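Local coordinates for cell surface protein (Faecalibacterium prausnitzii A2-165, PDB 4GT6) that is of unknown function but, as an extracellular leucine-rich-repeat protein of the BspA type, probably binds other proteins, at residues I311-D317 against E334-A340; I325-A331 against I348-S354. All coordinates share one frame; numbering follows the deposited sequence. Where two conformers were deposited one is given.

Interaction 1. Residues I311-D317 against E334-A340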
# COMPACT_ATOMS: atom_id res chain seq x y z
N ILE A 311 -5.88 -22.69 -2.17
CA ILE A 311 -6.70 -23.78 -1.65
C ILE A 311 -7.33 -24.71 -2.73
O ILE A 311 -7.90 -25.72 -2.35
CB ILE A 311 -7.76 -23.24 -0.63
CG1 ILE A 311 -8.76 -22.24 -1.27
CG2 ILE A 311 -7.06 -22.63 0.59
CD1 ILE A 311 -10.12 -22.10 -0.52
N SER A 312 -7.20 -24.40 -4.04
CA SER A 312 -7.72 -25.27 -5.12
C SER A 312 -6.59 -26.02 -5.82
O SER A 312 -6.85 -26.88 -6.67
CB SER A 312 -8.50 -24.47 -6.15
OG SER A 312 -9.75 -24.10 -5.60
N LEU A 313 -5.35 -25.71 -5.47
CA LEU A 313 -4.19 -26.35 -6.06
C LEU A 313 -4.13 -27.81 -5.65
O LEU A 313 -4.04 -28.09 -4.46
CB LEU A 313 -2.94 -25.60 -5.61
CG LEU A 313 -1.73 -25.68 -6.50
CD1 LEU A 313 -2.10 -25.34 -7.97
CD2 LEU A 313 -0.65 -24.70 -5.99
N LYS A 314 -4.22 -28.74 -6.60
CA LYS A 314 -4.21 -30.19 -6.28
C LYS A 314 -2.88 -30.87 -6.65
O LYS A 314 -2.48 -31.83 -5.98
CB LYS A 314 -5.34 -30.91 -7.02
CG LYS A 314 -6.69 -30.83 -6.32
CD LYS A 314 -7.75 -31.72 -6.99
CE LYS A 314 -7.63 -33.18 -6.62
NZ LYS A 314 -8.56 -34.03 -7.42
N SER A 315 -2.27 -30.44 -7.76
CA SER A 315 -1.04 -31.02 -8.29
C SER A 315 -0.18 -29.91 -8.86
O SER A 315 -0.71 -28.96 -9.45
CB SER A 315 -1.38 -32.04 -9.38
OG SER A 315 -0.22 -32.63 -9.93
N ILE A 316 1.13 -29.99 -8.65
CA ILE A 316 2.05 -28.98 -9.18
C ILE A 316 3.40 -29.65 -9.50
O ILE A 316 3.87 -30.51 -8.75
CB ILE A 316 2.18 -27.73 -8.26
CG1 ILE A 316 2.95 -26.57 -8.96
CG2 ILE A 316 2.76 -28.06 -6.88
CD1 ILE A 316 2.66 -25.21 -8.41
N ASP A 317 3.98 -29.28 -10.65
CA ASP A 317 5.26 -29.79 -11.11
C ASP A 317 6.27 -28.65 -11.05
O ASP A 317 6.14 -27.68 -11.80
CB ASP A 317 5.14 -30.35 -12.53
CG ASP A 317 4.33 -31.63 -12.57
OD1 ASP A 317 3.08 -31.54 -12.61
OD2 ASP A 317 4.93 -32.71 -12.49
N GLU A 334 -4.38 -26.56 1.31
CA GLU A 334 -5.15 -27.64 1.93
C GLU A 334 -5.58 -28.77 0.97
O GLU A 334 -5.90 -29.86 1.45
CB GLU A 334 -6.40 -27.07 2.64
CG GLU A 334 -7.31 -26.21 1.77
CD GLU A 334 -8.45 -25.48 2.46
OE1 GLU A 334 -8.18 -24.64 3.35
OE2 GLU A 334 -9.61 -25.68 2.03
N GLN A 335 -5.58 -28.53 -0.36
CA GLN A 335 -6.01 -29.53 -1.34
C GLN A 335 -4.83 -30.09 -2.15
O GLN A 335 -5.02 -30.98 -2.99
CB GLN A 335 -7.07 -28.95 -2.29
CG GLN A 335 -8.48 -28.90 -1.70
CD GLN A 335 -9.49 -28.33 -2.69
OE1 GLN A 335 -9.65 -28.82 -3.82
NE2 GLN A 335 -10.18 -27.27 -2.28
N LEU A 336 -3.60 -29.60 -1.89
CA LEU A 336 -2.41 -30.05 -2.61
C LEU A 336 -2.10 -31.50 -2.24
O LEU A 336 -1.82 -31.78 -1.08
CB LEU A 336 -1.22 -29.12 -2.30
CG LEU A 336 0.11 -29.40 -3.01
CD1 LEU A 336 -0.03 -29.21 -4.55
CD2 LEU A 336 1.19 -28.47 -2.48
N GLU A 337 -2.21 -32.42 -3.23
CA GLU A 337 -2.00 -33.87 -3.03
C GLU A 337 -0.68 -34.34 -3.58
O GLU A 337 -0.07 -35.26 -3.03
CB GLU A 337 -3.10 -34.70 -3.75
CG GLU A 337 -4.52 -34.48 -3.27
CD GLU A 337 -5.61 -35.07 -4.16
OE1 GLU A 337 -5.30 -35.53 -5.28
OE2 GLU A 337 -6.79 -35.04 -3.73
N ARG A 338 -0.26 -33.75 -4.71
CA ARG A 338 0.93 -34.17 -5.44
C ARG A 338 1.84 -33.00 -5.75
O ARG A 338 1.39 -31.96 -6.22
CB ARG A 338 0.50 -34.85 -6.75
CG ARG A 338 1.65 -35.45 -7.57
CD ARG A 338 1.22 -35.69 -9.01
NE ARG A 338 2.37 -35.79 -9.89
CZ ARG A 338 2.82 -34.81 -10.66
NH1 ARG A 338 2.19 -33.64 -10.70
NH2 ARG A 338 3.89 -34.99 -11.42
N ILE A 339 3.14 -33.21 -5.54
CA ILE A 339 4.14 -32.21 -5.91
C ILE A 339 5.37 -32.93 -6.47
O ILE A 339 5.87 -33.87 -5.85
CB ILE A 339 4.50 -31.19 -4.79
CG1 ILE A 339 5.53 -30.13 -5.33
CG2 ILE A 339 5.00 -31.87 -3.51
CD1 ILE A 339 5.42 -28.78 -4.76
N ALA A 340 5.81 -32.52 -7.66
CA ALA A 340 7.03 -33.06 -8.25
C ALA A 340 8.17 -32.08 -7.95
O ALA A 340 8.06 -30.90 -8.29
CB ALA A 340 6.86 -33.28 -9.75
O HOH W 1 -4.47 -26.57 -2.33

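Interaction 2. Residues I325-A331 against I348-S354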
# COMPACT_ATOMS: atom_id res chain seq x y z
N ILE A 325 12.88 -23.30 -2.58
CA ILE A 325 11.46 -23.08 -2.35
C ILE A 325 11.44 -22.37 -1.01
O ILE A 325 11.77 -22.99 -0.00
CB ILE A 325 10.69 -24.43 -2.38
CG1 ILE A 325 10.80 -25.13 -3.76
CG2 ILE A 325 9.23 -24.26 -1.93
CD1 ILE A 325 10.20 -26.60 -3.80
N LEU A 326 11.14 -21.06 -0.98
CA LEU A 326 11.27 -20.29 0.25
C LEU A 326 10.10 -20.45 1.24
O LEU A 326 9.16 -21.20 0.99
CB LEU A 326 11.52 -18.80 -0.08
CG LEU A 326 12.81 -18.47 -0.89
CD1 LEU A 326 13.03 -16.95 -0.95
CD2 LEU A 326 14.05 -19.14 -0.29
N ASP A 327 10.21 -19.78 2.39
CA ASP A 327 9.24 -19.89 3.49
C ASP A 327 7.80 -19.69 3.03
O ASP A 327 7.52 -18.81 2.22
CB ASP A 327 9.57 -18.87 4.58
CG ASP A 327 10.65 -19.35 5.54
OD1 ASP A 327 10.38 -20.30 6.32
OD2 ASP A 327 11.74 -18.77 5.54
N ASP A 328 6.89 -20.55 3.51
CA ASP A 328 5.45 -20.47 3.24
C ASP A 328 5.08 -20.53 1.73
O ASP A 328 3.96 -20.17 1.40
CB ASP A 328 4.88 -19.16 3.84
CG ASP A 328 4.87 -19.09 5.36
OD1 ASP A 328 4.97 -20.17 6.00
OD2 ASP A 328 4.70 -17.98 5.89
N ALA A 329 5.98 -21.02 0.84
CA ALA A 329 5.69 -21.07 -0.60
C ALA A 329 4.34 -21.75 -0.92
O ALA A 329 3.65 -21.30 -1.83
CB ALA A 329 6.81 -21.76 -1.35
N PHE A 330 3.97 -22.81 -0.18
CA PHE A 330 2.69 -23.51 -0.38
C PHE A 330 1.90 -23.58 0.93
O PHE A 330 1.07 -24.48 1.08
CB PHE A 330 2.91 -24.92 -0.95
CG PHE A 330 3.50 -24.90 -2.34
CD1 PHE A 330 2.67 -24.82 -3.46
CD2 PHE A 330 4.88 -24.88 -2.53
CE1 PHE A 330 3.21 -24.81 -4.74
CE2 PHE A 330 5.42 -24.85 -3.82
CZ PHE A 330 4.58 -24.84 -4.91
N ALA A 331 2.14 -22.65 1.86
CA ALA A 331 1.45 -22.68 3.17
C ALA A 331 -0.05 -22.53 3.01
O ALA A 331 -0.52 -21.59 2.36
CB ALA A 331 1.99 -21.58 4.08
N ILE A 348 14.52 -26.14 1.26
CA ILE A 348 13.06 -26.17 1.48
C ILE A 348 12.82 -26.00 2.99
O ILE A 348 12.93 -26.98 3.72
CB ILE A 348 12.29 -27.45 0.95
CG1 ILE A 348 12.62 -27.81 -0.52
CG2 ILE A 348 10.76 -27.30 1.17
CD1 ILE A 348 12.16 -29.22 -0.95
N PRO A 349 12.49 -24.79 3.48
CA PRO A 349 12.18 -24.64 4.91
C PRO A 349 10.92 -25.43 5.26
O PRO A 349 10.08 -25.63 4.39
CB PRO A 349 11.96 -23.13 5.09
CG PRO A 349 12.35 -22.49 3.83
CD PRO A 349 12.30 -23.52 2.75
N GLU A 350 10.78 -25.88 6.53
CA GLU A 350 9.61 -26.64 6.99
C GLU A 350 8.29 -25.88 6.71
O GLU A 350 7.27 -26.50 6.41
CB GLU A 350 9.74 -26.94 8.49
CG GLU A 350 8.85 -28.07 8.98
CD GLU A 350 8.79 -28.26 10.48
OE1 GLU A 350 9.70 -27.77 11.19
OE2 GLU A 350 7.84 -28.91 10.96
N SER A 351 8.32 -24.54 6.77
CA SER A 351 7.09 -23.75 6.56
C SER A 351 6.59 -23.77 5.10
O SER A 351 5.43 -23.45 4.86
CB SER A 351 7.30 -22.31 6.99
OG SER A 351 8.16 -21.68 6.05
N ALA A 352 7.45 -24.16 4.13
CA ALA A 352 7.06 -24.16 2.71
C ALA A 352 5.83 -25.05 2.45
O ALA A 352 4.99 -24.70 1.63
CB ALA A 352 8.23 -24.60 1.84
N PHE A 353 5.69 -26.16 3.19
CA PHE A 353 4.56 -27.07 3.00
C PHE A 353 3.74 -27.20 4.29
O PHE A 353 3.12 -28.24 4.52
CB PHE A 353 5.05 -28.43 2.47
CG PHE A 353 5.59 -28.32 1.07
CD1 PHE A 353 4.73 -28.25 -0.02
CD2 PHE A 353 6.96 -28.21 0.84
CE1 PHE A 353 5.23 -28.10 -1.32
CE2 PHE A 353 7.46 -28.05 -0.46
CZ PHE A 353 6.59 -27.99 -1.53
N SER A 354 3.69 -26.12 5.11
CA SER A 354 2.91 -26.10 6.35
C SER A 354 1.42 -26.06 6.02
O SER A 354 1.04 -25.47 5.01
CB SER A 354 3.32 -24.92 7.23
OG SER A 354 3.18 -23.68 6.55
O HOH W 2 10.34 -23.15 8.28

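Interaction 1. Residues I311-D317 against E334-A340
Ile316 and Ile339 lie side by side on two neighbouring parallel strands of a BspA-type leucine-rich-repeat solenoid. Ile316 CG2 presses on Ile339 CD1 at 3.5 Å, tighter than a usual carbon contact. The same methyl, CG2 of Ile316, also touches CD1 of Leu336 at 3.8 Å. Ile316 also touches Phe295 and Ile293.

Strands 315-317 and 338-340 run in register, Ser315 beside Arg338 and Asp317 beside Ala340. Ile316 N donates to Arg338 O, and Ile316 O accepts from Ala340 N. Where the strands begin, Lys314 O accepts from both Glu337 N and Arg338 N. Further back, one water joins Leu313 O to Gln335 N. Lys314 and Glu337 reach out alongside each other, with NZ of Lys314 still 4.2 Å from OE1 of Glu337.

The polar edge belongs to Arg338. Its CG is anti to the backbone N (chi1 -175°) and its chain is extended to NE, which carries the guanidinium across to Asp317. Glu363 on the next strand holds NE in a second salt bridge. NH1 bonds both Asp317 OD1 at 3.0 Å and Ser315 OG at 2.7 Å. A leucine in place of Arg338 would probably leave Asp317 and Glu363 without this positive partner and Ser315 OG without its NH1 donor. The grip on Asp317 is end-on, with the carboxylate and guanidinium planes 44° apart. NH2 of Arg338 meets Asp317 OD2 at 2.7 Å.

Interaction 2. Residues I325-A331 against I348-S354
Equivalent turns of two successive leucine-rich repeats stack here, within the BspA-type repeat region. Residues 325-331 form two overlapping beta turns, type II from Leu326 to Ala329 and type I from Asp328 to Ala331. Residues 348-354 pack against them, with a short helical bend at 350-352.

Ser351 is the polar centre. With chi1 at 72°, OG is held over its own backbone, between N and C, and faces Asp327 and Asp328. It donates to Asp327 OD1 at 2.6 Å, using the anti lone pair of that oxygen. It also accepts from Asp328 N at 3.1 Å. The hydroxyl thus ties a side chain and a backbone N-H of the first turn together. A water accepts from Ser351 N and gives a weak bond to Asp327 OD1. Asp327 also crosses the Pro349 ring, with OD1 3.5 Å from Pro349 CB.

A backbone bond joins the turns farther along: Phe330 N donates to Ala352 O at 2.8 Å. Beyond it, Ala331 CB lies against Ser354 OG. That hydroxyl turns back to Ser351 O, which also accepts from Ser354 N.

On the apolar side, Phe330 and Phe353 point the same way. The planes are only 6° from parallel, yet one ring is displaced along the other, so they meet at their borders and share little stacking area. The centroids are 5.2 Å apart, and Phe330 CD2 meets Phe353 CE1 at 3.5 Å. Ile325 CG2 packs on the Ala352 methyl at 3.9 Å.

The aromatic row continues to Phe307, whose ring meets Phe330. Leu302 of strand 301-302 also touches Phe330. The two loops lie before and after strand 338-341.

Interactions 1 and 2 join successive repeats on two sides of one solenoid, and their centres are 13 Å apart. Their segments alternate along the chain: 311-317, 325-331, 334-340, then 348-354. Side chains from both contacts meet in a shared apolar core. Ile339 CD1 packs on Phe353 CE1 at 3.5 Å and on Phe330 CZ at 4.0 Å. Ile316 CD1 reaches Phe330 CE1 at 3.7 Å, and Leu336 CD2 lies 4.1 Å from Phe330 CD1. A sodium ion bound by Ser297 and Glu320 is about 11 Å from the Asp317 side chain and about 12 Å from that of Ile325.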